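Local coordinates for protein alpha,alpha-trehalose-phosphate synthase (UDP-forming) (Burkholderia multivorans, PDB 5UOF) that belongs to glycosyltransferase family 20, enzymes with two Rossmann-like domains in the GT-B fold class, at residues V392-E397 with L409-Y414. Sequence-based numbering, arbitrary orientation.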
ATOM      1  N   VAL A 392      -2.715 -15.559  26.625  1.00  9.76           N
ATOM      2  CA  VAL A 392      -1.667 -15.137  25.701  1.00  9.65           C
ATOM      3  C   VAL A 392      -2.305 -14.346  24.573  1.00  8.63           C
ATOM      4  O   VAL A 392      -3.307 -14.783  23.995  1.00 10.20           O
ATOM      5  CB  VAL A 392      -0.910 -16.340  25.117  1.00 12.24           C
ATOM      6  CG1 VAL A 392       0.116 -15.869  24.074  1.00 13.55           C
ATOM      7  CG2 VAL A 392      -0.250 -17.142  26.228  1.00  9.72           C
ATOM      8  N   LEU A 393      -1.724 -13.192  24.256  1.00  8.69           N
ATOM      9  CA  LEU A 393      -2.211 -12.369  23.156  1.00  9.47           C
ATOM     10  C   LEU A 393      -1.427 -12.700  21.897  1.00 10.43           C
ATOM     11  O   LEU A 393      -0.197 -12.588  21.884  1.00 11.60           O
ATOM     12  CB  LEU A 393      -2.070 -10.885  23.483  1.00 11.60           C
ATOM     13  CG  LEU A 393      -2.399  -9.893  22.358  1.00 13.11           C
ATOM     14  CD1 LEU A 393      -3.876  -9.953  22.018  1.00 10.24           C
ATOM     15  CD2 LEU A 393      -2.004  -8.496  22.790  1.00 12.13           C
ATOM     16  N   VAL A 394      -2.144 -13.083  20.842  1.00  7.69           N
ATOM     17  CA  VAL A 394      -1.578 -13.243  19.505  1.00  8.32           C
ATOM     18  C   VAL A 394      -1.995 -12.013  18.719  1.00  9.23           C
ATOM     19  O   VAL A 394      -3.194 -11.760  18.558  1.00 12.02           O
ATOM     20  CB  VAL A 394      -2.080 -14.525  18.827  1.00  7.96           C
ATOM     21  CG1 VAL A 394      -1.552 -14.607  17.406  1.00  9.38           C
ATOM     22  CG2 VAL A 394      -1.622 -15.758  19.619  1.00 11.12           C
ATOM     23  N   LEU A 395      -1.017 -11.239  18.247  1.00  9.15           N
ATOM     24  CA  LEU A 395      -1.272  -9.867  17.800  1.00  8.58           C
ATOM     25  C   LEU A 395      -0.623  -9.617  16.450  1.00 10.65           C
ATOM     26  O   LEU A 395       0.549  -9.944  16.257  1.00 12.06           O
ATOM     27  CB  LEU A 395      -0.730  -8.856  18.821  1.00 10.09           C
ATOM     28  CG  LEU A 395      -0.924  -7.366  18.506  1.00 12.12           C
ATOM     29  CD1 LEU A 395      -2.387  -7.034  18.395  1.00 10.37           C
ATOM     30  CD2 LEU A 395      -0.283  -6.496  19.587  1.00 10.51           C
ATOM     31  N   SER A 396      -1.373  -8.994  15.536  1.00 10.48           N
ATOM     32  CA  SER A 396      -0.829  -8.614  14.235  1.00 10.30           C
ATOM     33  C   SER A 396       0.214  -7.512  14.369  1.00 10.58           C
ATOM     34  O   SER A 396      -0.001  -6.514  15.064  1.00 10.79           O
ATOM     35  CB  SER A 396      -1.953  -8.111  13.329  1.00 12.03           C
ATOM     36  OG  SER A 396      -1.421  -7.462  12.177  1.00 12.79           O
ATOM     37  N   GLU A 397       1.329  -7.670  13.653  1.00 10.89           N
ATOM     38  CA  GLU A 397       2.354  -6.636  13.619  1.00  9.69           C
ATOM     39  C   GLU A 397       1.891  -5.366  12.921  1.00 12.86           C
ATOM     40  O   GLU A 397       2.611  -4.367  12.971  1.00 12.00           O
ATOM     41  CB  GLU A 397       3.609  -7.150  12.918  1.00 12.42           C
ATOM     42  CG  GLU A 397       3.396  -7.529  11.479  1.00 16.67           C
ATOM     43  CD  GLU A 397       4.708  -7.892  10.817  1.00 25.52           C
ATOM     44  OE1 GLU A 397       5.410  -6.979  10.333  1.00 26.60           O
ATOM     45  OE2 GLU A 397       5.048  -9.090  10.819  1.00 22.86           O
ATOM     46  N   LEU A 409       2.594 -12.515  21.269  1.00 10.50           N
ATOM     47  CA  LEU A 409       3.137 -13.269  20.142  1.00 11.61           C
ATOM     48  C   LEU A 409       2.747 -12.485  18.903  1.00 11.13           C
ATOM     49  O   LEU A 409       1.583 -12.496  18.497  1.00 13.65           O
ATOM     50  CB  LEU A 409       2.589 -14.693  20.112  1.00 12.11           C
ATOM     51  CG  LEU A 409       3.065 -15.665  21.199  1.00 14.67           C
ATOM     52  CD1 LEU A 409       2.441 -17.049  20.989  1.00 13.76           C
ATOM     53  CD2 LEU A 409       4.607 -15.788  21.205  1.00 12.88           C
ATOM     54  N   LEU A 410       3.714 -11.780  18.313  1.00 11.82           N
ATOM     55  CA  LEU A 410       3.452 -10.946  17.143  1.00 11.79           C
ATOM     56  C   LEU A 410       3.510 -11.786  15.878  1.00 14.97           C
ATOM     57  O   LEU A 410       4.443 -12.575  15.695  1.00 14.63           O
ATOM     58  CB  LEU A 410       4.474  -9.816  17.053  1.00 13.83           C
ATOM     59  CG  LEU A 410       4.423  -8.881  18.258  1.00 25.34           C
ATOM     60  CD1 LEU A 410       5.691  -8.042  18.341  1.00 37.51           C
ATOM     61  CD2 LEU A 410       3.172  -7.992  18.177  1.00 22.39           C
ATOM     62  N   VAL A 411       2.534 -11.594  14.988  1.00 10.58           N
ATOM     63  CA  VAL A 411       2.476 -12.384  13.763  1.00 11.08           C
ATOM     64  C   VAL A 411       2.154 -11.495  12.567  1.00 12.63           C
ATOM     65  O   VAL A 411       1.599 -10.398  12.689  1.00 12.05           O
ATOM     66  CB  VAL A 411       1.443 -13.525  13.848  1.00 12.43           C
ATOM     67  CG1 VAL A 411       1.819 -14.487  14.963  1.00 13.51           C
ATOM     68  CG2 VAL A 411       0.047 -12.961  14.075  1.00 15.74           C
ATOM     69  N   ASN A 412       2.507 -12.003  11.402  1.00 13.93           N
ATOM     70  CA  ASN A 412       2.112 -11.394  10.147  1.00 14.45           C
ATOM     71  C   ASN A 412       0.871 -12.127   9.659  1.00 14.05           C
ATOM     72  O   ASN A 412       0.965 -13.310   9.303  1.00 12.94           O
ATOM     73  CB  ASN A 412       3.251 -11.506   9.128  1.00 10.45           C
ATOM     74  CG  ASN A 412       2.956 -10.769   7.826  1.00 12.35           C
ATOM     75  OD1 ASN A 412       1.812 -10.690   7.399  1.00 12.53           O
ATOM     76  ND2 ASN A 412       4.000 -10.251   7.178  1.00 14.62           N
ATOM     77  N   PRO A 413      -0.301 -11.489   9.628  1.00 13.11           N
ATOM     78  CA  PRO A 413      -1.532 -12.224   9.286  1.00 11.71           C
ATOM     79  C   PRO A 413      -1.594 -12.686   7.839  1.00 15.62           C
ATOM     80  O   PRO A 413      -2.457 -13.518   7.515  1.00 20.87           O
ATOM     81  CB  PRO A 413      -2.647 -11.216   9.601  1.00 15.95           C
ATOM     82  CG  PRO A 413      -1.991  -9.875   9.473  1.00 16.70           C
ATOM     83  CD  PRO A 413      -0.555 -10.066   9.908  1.00 15.96           C
ATOM     84  N   TYR A 414      -0.699 -12.211   6.970  1.00 14.28           N
ATOM     85  CA  TYR A 414      -0.577 -12.746   5.621  1.00 15.41           C
ATOM     86  C   TYR A 414       0.181 -14.062   5.581  1.00 16.98           C
ATOM     87  O   TYR A 414       0.329 -14.646   4.507  1.00 19.31           O
ATOM     88  CB  TYR A 414       0.109 -11.732   4.717  1.00 13.77           C
ATOM     89  CG  TYR A 414      -0.726 -10.485   4.571  1.00 18.05           C
ATOM     90  CD1 TYR A 414      -1.738 -10.417   3.620  1.00 22.00           C
ATOM     91  CD2 TYR A 414      -0.532  -9.394   5.408  1.00 12.92           C
ATOM     92  CE1 TYR A 414      -2.515  -9.287   3.480  1.00 24.79           C
ATOM     93  CE2 TYR A 414      -1.315  -8.241   5.275  1.00 14.32           C
ATOM     94  CZ  TYR A 414      -2.302  -8.204   4.315  1.00 21.16           C
ATOM     95  OH  TYR A 414      -3.079  -7.085   4.158  1.00 20.22           O
TER
HETATM   96  O   HOH W   1       6.754  -9.978   9.113  0.58 16.71           O
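Val394 and Val411 meet methyl to methyl on one face of a parallel strand pair, CG1 of Val394 lying 4.0 Å from CG2 of Val411 as the two side chains cross at a slant. Val394 CG1 reaches this spot because it stands anti to its backbone N (chi1 176°). On the same face CG1 of Val392 approaches CD1 of Leu409 at 4.0 Å. Helix 416-428 covers this layer, with Met419 and Ala422 on Val411 and Ala426 on Val392; short, beta-branched valines suit a strand pressed against a helix. The other face carries Leu395 and Leu410, side by side and pointing the same way, where the single methyl CD2 of Leu410 rests against CB and CD2 of Leu395. Longer leucines fill this layer, Leu393 and Leu395 packing on Ala378 of helix 376-384.

Between these layers runs a ladder of four backbone bonds: Leu409 N to Leu393 O, Leu395 N to Leu409 O, Val411 N to Leu395 O and Glu397 N to Val411 O. Ser396 OG lies 3.6 Å from Pro413 CD while bonding to Pro369 O and Phe398 N, a small hydroxyl fitting a turn beside a proline. Glu397 CG sits between N and the carbonyl carbon (chi1 62°), and the chain then runs straight through CD, carrying OE2 to 3.5 Å from Asn412 CB, its carboxylate turned 61° from the amide. A water donates to OE2 and only weakly links it to Asn412 ND2; the stronger partners are on Arg174 of the second subunit, which forms a salt bridge with Glu397 OE1 and accepts from ND2 through its carbonyl. Asn412 OD1 accepts from Tyr414 N, closing an Asx turn. Strands 392-396 and 409-411 end a six-stranded parallel sheet between helix layers, as in Rossmann-like domains of GT-B glycosyltransferases.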